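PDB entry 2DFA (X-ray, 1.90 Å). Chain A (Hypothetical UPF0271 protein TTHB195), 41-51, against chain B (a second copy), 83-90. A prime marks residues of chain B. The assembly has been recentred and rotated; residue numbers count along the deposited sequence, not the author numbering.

Chain A 41-51: SPGRILEAVRL
Chain B (83-90) VYADVLYQ

What forms the apolar centre of this contact? Pro42, in the first turn of helix 42-51, points its CB toward helix 83-90 of the second copy and packs on Ala85′, Pro42 CB to Ala85′ CB at 3.9 Å. Pro42 CA and Ala85′ CA, 5.4 Å apart, mark the register. Ala85′ ends at its methyl, and the chain A backbone lies close to it, with Gly43 N 4.0 Å from Ala85′ CB. Pro42, with a C-gamma exo ring and phi/psi of -47/-49, gives up more surface to the other stretch than any other residue, 78 of 336 Å² summed over both sides.

Which side chains extend the apolar packing? Tyr89′ (chi1 t, chi2 -76°), Ile45 (m, t) and Leu46 (t, p) are buried. The Tyr89′ ring is broad enough to meet two partners: its CD2 lies 3.8 Å from Pro42 CG, and Ile45 CD1 sits at the ring edge, 3.7 Å from Tyr89′ CE2. Its OH is hydrogen-bonded elsewhere in the structure. Leu46 CD2, a methyl suited to such packing, lies 4.4 Å from Ala85′ CB and 4.0 Å from Tyr84′ CE2, at that ring's edge. Tyr84′ (chi1 t, chi2 81°) leaves CA sideways, but its end comes nearer.

How do the helices run? Both are regular alpha-helices, phi near -63 and psi near -43, each N donating to the O four residues back. Ser41 (phi/psi -68/161, chi1 p) holds the N-cap position, its O accepting from Ile45 N at 2.9 Å. The axes cross at 89° and approach to 8.7 Å.

What happens at the polar edge? No hydrogen bond or salt bridge joins the stretches. Asp86′ (chi1 m, chi2 2°) brings OD1 within 3.3 Å of Pro42 CB, and Arg50 (m, t, t, chi4 170°) reaches Tyr84′ obliquely, Arg50 NH2 to Tyr84′ CE2 at 4.3 Å. Away from the contact, Arg44 NH1 makes a salt bridge with Glu47 OE1 at 3.2 Å, within its own helix.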

# COMPACT_ATOMS: atom_id res chain seq x y z
N SER A 41 5.31 -8.78 -6.28
CA SER A 41 4.31 -9.25 -5.31
C SER A 41 4.66 -10.71 -5.00
O SER A 41 5.37 -11.35 -5.78
CB SER A 41 2.91 -9.14 -5.90
OG SER A 41 2.83 -9.86 -7.12
N PRO A 42 4.16 -11.26 -3.88
CA PRO A 42 4.48 -12.66 -3.54
C PRO A 42 4.35 -13.70 -4.66
O PRO A 42 5.26 -14.51 -4.86
CB PRO A 42 3.55 -12.95 -2.37
CG PRO A 42 3.44 -11.60 -1.68
CD PRO A 42 3.28 -10.66 -2.87
N GLY A 43 3.23 -13.68 -5.37
CA GLY A 43 3.03 -14.63 -6.45
C GLY A 43 4.04 -14.46 -7.57
O GLY A 43 4.49 -15.45 -8.16
N ARG A 44 4.39 -13.22 -7.87
CA ARG A 44 5.36 -12.92 -8.92
C ARG A 44 6.77 -13.32 -8.49
O ARG A 44 7.60 -13.69 -9.32
CB ARG A 44 5.32 -11.43 -9.26
CG ARG A 44 4.02 -11.01 -9.90
CD ARG A 44 3.80 -11.70 -11.26
NE ARG A 44 2.68 -11.09 -11.98
CZ ARG A 44 2.39 -11.32 -13.26
NH1 ARG A 44 3.13 -12.15 -13.98
NH2 ARG A 44 1.36 -10.69 -13.82
N ILE A 45 7.05 -13.24 -7.19
CA ILE A 45 8.36 -13.64 -6.70
C ILE A 45 8.48 -15.15 -6.89
O ILE A 45 9.47 -15.65 -7.43
CB ILE A 45 8.53 -13.31 -5.19
CG1 ILE A 45 8.60 -11.78 -5.00
CG2 ILE A 45 9.79 -13.97 -4.64
CD1 ILE A 45 8.73 -11.34 -3.55
N LEU A 46 7.45 -15.87 -6.45
CA LEU A 46 7.41 -17.32 -6.57
C LEU A 46 7.60 -17.73 -8.03
O LEU A 46 8.34 -18.67 -8.33
CB LEU A 46 6.08 -17.86 -6.04
CG LEU A 46 5.91 -19.38 -6.14
CD1 LEU A 46 7.05 -20.08 -5.41
CD2 LEU A 46 4.57 -19.78 -5.54
N GLU A 47 6.92 -17.02 -8.92
CA GLU A 47 7.01 -17.28 -10.36
C GLU A 47 8.43 -17.08 -10.89
O GLU A 47 8.95 -17.90 -11.66
CB GLU A 47 6.04 -16.36 -11.11
CG GLU A 47 6.21 -16.37 -12.62
CD GLU A 47 5.27 -15.40 -13.32
OE1 GLU A 47 5.36 -14.18 -13.06
OE2 GLU A 47 4.43 -15.87 -14.12
N ALA A 48 9.07 -15.98 -10.47
CA ALA A 48 10.42 -15.65 -10.91
C ALA A 48 11.44 -16.65 -10.39
O ALA A 48 12.38 -17.01 -11.09
CB ALA A 48 10.80 -14.23 -10.46
N VAL A 49 11.25 -17.09 -9.15
CA VAL A 49 12.15 -18.07 -8.54
C VAL A 49 12.04 -19.39 -9.28
O VAL A 49 13.04 -20.07 -9.55
CB VAL A 49 11.83 -18.26 -7.04
CG1 VAL A 49 12.58 -19.47 -6.49
CG2 VAL A 49 12.24 -16.99 -6.26
N ARG A 50 10.81 -19.77 -9.63
CA ARG A 50 10.60 -21.02 -10.35
C ARG A 50 11.26 -20.94 -11.72
O ARG A 50 11.91 -21.90 -12.16
CB ARG A 50 9.10 -21.31 -10.47
CG ARG A 50 8.50 -21.73 -9.13
CD ARG A 50 6.99 -21.96 -9.17
NE ARG A 50 6.55 -22.60 -7.93
CZ ARG A 50 5.29 -22.76 -7.55
NH1 ARG A 50 4.30 -22.31 -8.32
NH2 ARG A 50 5.01 -23.36 -6.40
N LEU A 51 11.13 -19.80 -12.38
CA LEU A 51 11.72 -19.60 -13.70
C LEU A 51 13.24 -19.67 -13.63
O LEU A 51 13.88 -20.33 -14.45
CB LEU A 51 11.30 -18.24 -14.27
CG LEU A 51 11.71 -17.92 -15.71
CD1 LEU A 51 11.02 -18.90 -16.67
CD2 LEU A 51 11.31 -16.49 -16.05
N VAL B 83 -2.54 -17.79 -1.21
CA VAL B 83 -2.38 -17.98 0.24
C VAL B 83 -0.98 -18.53 0.54
O VAL B 83 -0.26 -18.05 1.43
CB VAL B 83 -3.45 -18.97 0.79
CG1 VAL B 83 -3.12 -19.37 2.24
CG2 VAL B 83 -4.83 -18.32 0.72
N TYR B 84 -0.60 -19.55 -0.22
CA TYR B 84 0.71 -20.18 -0.09
C TYR B 84 1.86 -19.17 -0.24
O TYR B 84 2.78 -19.12 0.60
CB TYR B 84 0.85 -21.27 -1.16
CG TYR B 84 2.21 -21.91 -1.24
CD1 TYR B 84 2.58 -22.93 -0.35
CD2 TYR B 84 3.12 -21.54 -2.23
CE1 TYR B 84 3.82 -23.55 -0.45
CE2 TYR B 84 4.37 -22.15 -2.34
CZ TYR B 84 4.71 -23.16 -1.45
OH TYR B 84 5.91 -23.81 -1.58
N ALA B 85 1.82 -18.37 -1.29
CA ALA B 85 2.86 -17.38 -1.55
C ALA B 85 2.89 -16.28 -0.49
O ALA B 85 3.96 -15.87 -0.03
CB ALA B 85 2.66 -16.75 -2.94
N ASP B 86 1.71 -15.80 -0.10
CA ASP B 86 1.63 -14.74 0.91
C ASP B 86 2.16 -15.20 2.26
O ASP B 86 2.87 -14.46 2.94
CB ASP B 86 0.19 -14.26 1.05
CG ASP B 86 -0.24 -13.38 -0.10
OD1 ASP B 86 0.58 -13.18 -1.03
OD2 ASP B 86 -1.38 -12.88 -0.08
N VAL B 87 1.82 -16.43 2.65
CA VAL B 87 2.29 -16.97 3.92
C VAL B 87 3.81 -17.17 3.89
O VAL B 87 4.50 -16.84 4.86
CB VAL B 87 1.59 -18.31 4.25
CG1 VAL B 87 2.25 -18.99 5.47
CG2 VAL B 87 0.12 -18.05 4.54
N LEU B 88 4.33 -17.71 2.79
CA LEU B 88 5.78 -17.91 2.68
C LEU B 88 6.52 -16.58 2.81
O LEU B 88 7.51 -16.47 3.53
CB LEU B 88 6.15 -18.52 1.33
CG LEU B 88 6.36 -20.03 1.24
CD1 LEU B 88 6.78 -20.40 -0.17
CD2 LEU B 88 7.43 -20.44 2.24
N TYR B 89 6.04 -15.59 2.07
CA TYR B 89 6.62 -14.26 2.07
C TYR B 89 6.71 -13.70 3.49
O TYR B 89 7.74 -13.19 3.91
CB TYR B 89 5.76 -13.32 1.20
CG TYR B 89 6.28 -11.92 1.06
CD1 TYR B 89 6.16 -10.98 2.09
CD2 TYR B 89 6.92 -11.51 -0.12
CE1 TYR B 89 6.65 -9.69 1.96
CE2 TYR B 89 7.41 -10.22 -0.27
CZ TYR B 89 7.28 -9.31 0.78
OH TYR B 89 7.78 -8.04 0.64
N GLN B 90 5.60 -13.81 4.22
CA GLN B 90 5.53 -13.28 5.58
C GLN B 90 6.42 -14.03 6.57
O GLN B 90 7.13 -13.41 7.36
CB GLN B 90 4.08 -13.29 6.05
CG GLN B 90 3.22 -12.26 5.30
CD GLN B 90 1.77 -12.29 5.72
OE1 GLN B 90 1.39 -11.73 6.75
NE2 GLN B 90 0.94 -12.95 4.92